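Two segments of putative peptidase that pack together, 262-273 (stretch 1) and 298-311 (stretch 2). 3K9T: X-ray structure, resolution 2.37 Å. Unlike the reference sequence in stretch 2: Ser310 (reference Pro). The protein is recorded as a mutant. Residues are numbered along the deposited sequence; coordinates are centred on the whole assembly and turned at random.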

# COMPACT_ATOMS: atom_id res chain seq x y z
N TYR A 262 21.26 0.11 -3.41
CA TYR A 262 20.91 -1.31 -3.32
C TYR A 262 19.92 -1.73 -4.37
O TYR A 262 18.82 -1.20 -4.44
N LYS A 263 20.31 -2.71 -5.18
CA LYS A 263 19.39 -3.35 -6.12
C LYS A 263 18.82 -4.58 -5.44
O LYS A 263 19.56 -5.47 -4.99
N ARG A 264 17.51 -4.64 -5.36
CA ARG A 264 16.87 -5.78 -4.76
C ARG A 264 16.92 -7.06 -5.57
O ARG A 264 17.06 -7.05 -6.79
N THR A 265 16.72 -8.15 -4.86
CA THR A 265 16.48 -9.44 -5.48
C THR A 265 15.20 -9.37 -6.30
O THR A 265 14.37 -8.47 -6.09
N LYS A 266 15.01 -10.34 -7.19
CA LYS A 266 13.83 -10.39 -8.02
C LYS A 266 12.56 -10.47 -7.15
O LYS A 266 11.52 -10.03 -7.58
N PHE A 267 12.66 -11.01 -5.94
CA PHE A 267 11.50 -11.15 -5.05
C PHE A 267 11.17 -9.84 -4.33
O PHE A 267 10.09 -9.72 -3.76
N GLY A 268 12.10 -8.91 -4.28
CA GLY A 268 11.84 -7.61 -3.63
C GLY A 268 11.77 -7.56 -2.12
O GLY A 268 12.21 -6.61 -1.53
N ASP A 269 11.24 -8.60 -1.48
CA ASP A 269 11.14 -8.59 -0.02
C ASP A 269 11.77 -9.82 0.64
O ASP A 269 11.35 -10.20 1.74
N ALA A 270 12.76 -10.44 -0.01
CA ALA A 270 13.47 -11.61 0.55
C ALA A 270 14.23 -11.15 1.79
O ALA A 270 14.39 -9.95 2.01
N GLU A 271 14.70 -12.09 2.59
CA GLU A 271 15.39 -11.73 3.81
C GLU A 271 16.57 -10.77 3.58
O GLU A 271 16.69 -9.75 4.30
N ILE A 272 17.37 -11.05 2.55
CA ILE A 272 18.51 -10.19 2.23
C ILE A 272 18.06 -8.75 1.89
O ILE A 272 18.69 -7.80 2.31
N ASP A 273 16.95 -8.59 1.17
CA ASP A 273 16.42 -7.23 0.84
C ASP A 273 16.05 -6.49 2.09
O ASP A 273 16.39 -5.30 2.26
N ASP A 298 25.72 -10.00 -12.49
CA ASP A 298 25.39 -11.46 -12.44
C ASP A 298 24.13 -11.86 -11.70
O ASP A 298 23.75 -13.02 -11.71
N GLU A 299 23.48 -10.91 -11.04
CA GLU A 299 22.17 -11.16 -10.42
C GLU A 299 21.17 -11.63 -11.46
O GLU A 299 20.24 -12.37 -11.14
N ARG A 300 21.37 -11.25 -12.73
CA ARG A 300 20.60 -11.87 -13.84
C ARG A 300 20.74 -13.37 -13.99
O ARG A 300 19.77 -14.07 -14.30
N GLN A 301 21.94 -13.88 -13.80
CA GLN A 301 22.10 -15.33 -13.89
C GLN A 301 21.52 -15.96 -12.63
O GLN A 301 20.72 -16.87 -12.72
N PHE A 302 21.80 -15.41 -11.46
CA PHE A 302 21.30 -16.02 -10.22
C PHE A 302 19.80 -15.93 -10.09
O PHE A 302 19.20 -16.73 -9.39
N SER A 303 19.20 -14.96 -10.77
CA SER A 303 17.77 -14.72 -10.71
C SER A 303 16.99 -15.26 -11.90
O SER A 303 15.81 -15.00 -11.99
N SER A 304 17.66 -15.98 -12.82
CA SER A 304 17.00 -16.73 -13.90
C SER A 304 15.96 -17.60 -13.25
O SER A 304 16.12 -17.98 -12.08
N PRO A 305 14.93 -17.98 -14.00
CA PRO A 305 13.83 -18.71 -13.37
C PRO A 305 14.20 -20.13 -12.96
O PRO A 305 13.57 -20.70 -12.08
N GLY A 306 15.20 -20.67 -13.63
CA GLY A 306 15.68 -22.01 -13.36
C GLY A 306 16.70 -22.07 -12.24
O GLY A 306 17.07 -23.13 -11.84
N ILE A 307 17.15 -20.92 -11.74
CA ILE A 307 18.16 -20.85 -10.66
C ILE A 307 17.44 -20.28 -9.45
O ILE A 307 17.35 -20.94 -8.43
N ASN A 308 16.98 -19.03 -9.58
CA ASN A 308 15.95 -18.47 -8.72
C ASN A 308 16.34 -18.31 -7.27
O ASN A 308 15.53 -18.52 -6.35
N LEU A 309 17.58 -17.84 -7.10
CA LEU A 309 18.13 -17.54 -5.77
C LEU A 309 17.85 -16.08 -5.41
O LEU A 309 17.49 -15.31 -6.28
N SER A 310 18.02 -15.72 -4.12
CA SER A 310 17.81 -14.36 -3.68
C SER A 310 19.13 -13.64 -3.64
O SER A 310 19.82 -13.65 -2.64
N VAL A 311 19.45 -13.00 -4.74
CA VAL A 311 20.70 -12.26 -4.84
C VAL A 311 20.41 -10.79 -5.23
O VAL A 311 19.77 -10.50 -6.25

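Two waters do much of the joining here, alongside a direct salt bridge, and both waters link backbone atoms of the two stretches. Water 2 is the more heavily engaged. It accepts from Lys266 N (3.0 Å from the water oxygen) and from Val311 N (3.2 Å), and donates to Ser303 OG (2.7 Å) and Leu309 O (3.1 Å), so one molecule satisfies polar groups from both sides. Water 1 donates to Arg264 O at 2.8 Å and to Val311 O at 2.9 Å, joining two carbonyls that, as acceptors, could not bond to each other.

In the salt bridge, Lys263 points toward stretch 2 with its chain fully extended, all four chi angles t, and this reach carries NZ to 2.6 Å from Glu299 OE2. Glu299 also points toward its partner, with chi1 p and chi2 m. Both residues are buried, where a charge needs a counter-charge close by, and the long, flexible lysine is well suited to supply one.

Thr265 lies where the backbones come close, its CA 5.1 Å from that of Val311. The p rotamer sends CG2 against the stretch 2 backbone, 3.6 Å from Ser310 C and 3.5 Å from Val311 N, while OG1 donates to Asp273 OD2 at 2.6 Å within stretch 1. A beta-branched residue with one methyl and one hydroxyl can thus serve a nonpolar contact and a polar one together. Thr265 CA also makes a CA-H...O contact with Val311 O at 3.5 Å. Asp273 does not touch stretch 2, but it braces this region: its OD1 accepts from Tyr262 OH at 2.6 Å and from Thr265 N at 2.9 Å.

A type I turn from Thr265 to Gly268 presents Lys266 and Phe267 to stretch 2. Lys266, p at chi1 and between wells at chi3, lays its aliphatic chain along the other segment: CD is 3.5 Å from Ser303 O and CE is 3.2 Å from Asn308 OD1. Methylenes provide the packing surface, and the terminal amine remains near polar atoms. Asn308 has a CA-to-CB bond directed sideways, but its t rotamer brings the amide end nearer. Gly268, with a phi of 73°, suits the close of the turn, since positive phi favours glycine.

Phe267 (m) points toward stretch 2 and brings its ring to the Asn308-Ser310 segment. Asn308 O lies at the ring edge, 3.6 Å from CZ, where the slightly positive ring hydrogens suit a carbonyl oxygen; Ser310 OG is 3.4 Å from CE2. Ser310, which differs from the reference proline, is small and oriented sideways, with chi1 m. Ala270, at the N-cap position right before the helix, points its methyl toward stretch 2, with CB 3.9 Å from Ser310 CB. Ile272 CG2, from the start of the helix, lies 3.8 Å from Ser310 O and adds nonpolar contact at 4.3 Å from Ser310 CB.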

# COMPACT_ATOMS: atom_id res chain seq x y z
CB TYR A 262 20.31 -1.65 -1.96
CG TYR A 262 19.94 -3.12 -1.86
CD1 TYR A 262 20.92 -4.11 -1.98
CD2 TYR A 262 18.64 -3.51 -1.65
CE1 TYR A 262 20.59 -5.47 -1.88
CE2 TYR A 262 18.30 -4.88 -1.55
CZ TYR A 262 19.28 -5.85 -1.66
OH TYR A 262 18.92 -7.19 -1.57
CB LYS A 263 20.10 -3.72 -7.43
CG LYS A 263 19.26 -4.50 -8.44
CD LYS A 263 20.08 -4.72 -9.72
CE LYS A 263 19.35 -5.58 -10.76
NZ LYS A 263 20.09 -5.62 -12.06
CB ARG A 264 15.41 -5.46 -4.55
CG ARG A 264 15.19 -4.40 -3.55
CD ARG A 264 13.77 -4.13 -3.54
NE ARG A 264 13.41 -3.37 -2.37
CZ ARG A 264 12.46 -2.45 -2.37
NH1 ARG A 264 11.80 -2.14 -3.47
NH2 ARG A 264 12.18 -1.81 -1.25
CB THR A 265 16.27 -10.55 -4.41
OG1 THR A 265 14.97 -10.41 -3.76
CG2 THR A 265 17.39 -10.51 -3.40
CB LYS A 266 13.88 -11.55 -9.04
CG LYS A 266 13.60 -12.95 -8.44
CD LYS A 266 13.58 -14.11 -9.47
CE LYS A 266 12.17 -14.58 -9.97
NZ LYS A 266 12.35 -15.37 -11.30
CB PHE A 267 11.70 -12.23 -3.99
CG PHE A 267 12.19 -13.51 -4.54
CD1 PHE A 267 11.34 -14.37 -5.23
CD2 PHE A 267 13.52 -13.89 -4.35
CE1 PHE A 267 11.79 -15.58 -5.74
CE2 PHE A 267 14.00 -15.11 -4.88
CZ PHE A 267 13.12 -15.95 -5.57
CB ASP A 269 9.67 -8.41 0.40
CG ASP A 269 8.78 -9.52 -0.10
OD1 ASP A 269 9.23 -10.39 -0.91
OD2 ASP A 269 7.60 -9.51 0.34
CB ALA A 270 14.45 -12.21 -0.45
CB GLU A 271 15.85 -12.94 4.58
CG GLU A 271 16.28 -12.55 5.98
CD GLU A 271 16.80 -13.70 6.81
OE1 GLU A 271 16.47 -14.87 6.47
OE2 GLU A 271 17.51 -13.39 7.82
CB ILE A 272 19.44 -10.81 1.12
CG1 ILE A 272 20.73 -10.00 0.97
CG2 ILE A 272 18.72 -10.92 -0.21
CD1 ILE A 272 21.52 -9.82 2.25
CB ASP A 273 15.14 -7.32 -0.01
CG ASP A 273 15.37 -7.97 -1.37
OD1 ASP A 273 16.36 -7.62 -2.05
OD2 ASP A 273 14.54 -8.84 -1.74
CB ASP A 298 26.58 -12.25 -11.93
CG ASP A 298 27.78 -12.20 -12.88
OD1 ASP A 298 27.64 -12.53 -14.07
OD2 ASP A 298 28.88 -11.83 -12.41
CB GLU A 299 21.68 -9.93 -9.66
CG GLU A 299 21.36 -8.72 -10.52
CD GLU A 299 22.55 -7.86 -10.87
OE1 GLU A 299 23.69 -8.25 -10.50
OE2 GLU A 299 22.32 -6.80 -11.50
CB ARG A 300 20.89 -11.24 -15.20
CG ARG A 300 22.28 -10.76 -15.42
CD ARG A 300 22.27 -9.62 -16.40
NE ARG A 300 22.81 -10.10 -17.64
CZ ARG A 300 23.93 -9.65 -18.19
NH1 ARG A 300 24.58 -8.63 -17.66
NH2 ARG A 300 24.39 -10.21 -19.31
CB GLN A 301 23.55 -15.73 -14.16
CG GLN A 301 24.25 -14.89 -15.23
CD GLN A 301 23.52 -14.84 -16.55
OE1 GLN A 301 22.76 -15.76 -16.89
NE2 GLN A 301 23.78 -13.78 -17.33
CB PHE A 302 22.00 -15.44 -8.98
CG PHE A 302 23.47 -15.67 -8.98
CD1 PHE A 302 23.97 -16.96 -8.95
CD2 PHE A 302 24.37 -14.61 -9.04
CE1 PHE A 302 25.36 -17.18 -8.99
CE2 PHE A 302 25.77 -14.84 -9.07
CZ PHE A 302 26.25 -16.11 -9.04
CB SER A 303 17.52 -13.23 -10.60
OG SER A 303 18.15 -12.74 -9.42
CB SER A 304 17.90 -17.76 -14.58
OG SER A 304 19.25 -17.50 -14.43
CB PRO A 305 12.71 -18.70 -14.42
CG PRO A 305 13.27 -18.07 -15.63
CD PRO A 305 14.61 -17.49 -15.34
CB ILE A 307 19.39 -19.97 -11.07
CG1 ILE A 307 20.05 -20.55 -12.34
CG2 ILE A 307 20.37 -19.83 -9.92
CD1 ILE A 307 20.56 -21.97 -12.25
CB ASN A 308 14.66 -19.30 -8.86
CG ASN A 308 13.42 -18.52 -8.48
OD1 ASN A 308 13.20 -17.39 -8.93
ND2 ASN A 308 12.59 -19.12 -7.67
CB LEU A 309 19.64 -17.77 -5.76
CG LEU A 309 20.16 -19.12 -6.22
CD1 LEU A 309 21.69 -18.99 -6.45
CD2 LEU A 309 19.78 -20.18 -5.17
CB SER A 310 17.15 -14.31 -2.29
OG SER A 310 16.15 -15.27 -2.24
CB VAL A 311 21.66 -12.95 -5.87
CG1 VAL A 311 22.94 -12.12 -6.06
CG2 VAL A 311 21.94 -14.34 -5.43
O HOH W 1 19.43 -8.10 -7.87
O HOH W 2 17.22 -12.32 -6.96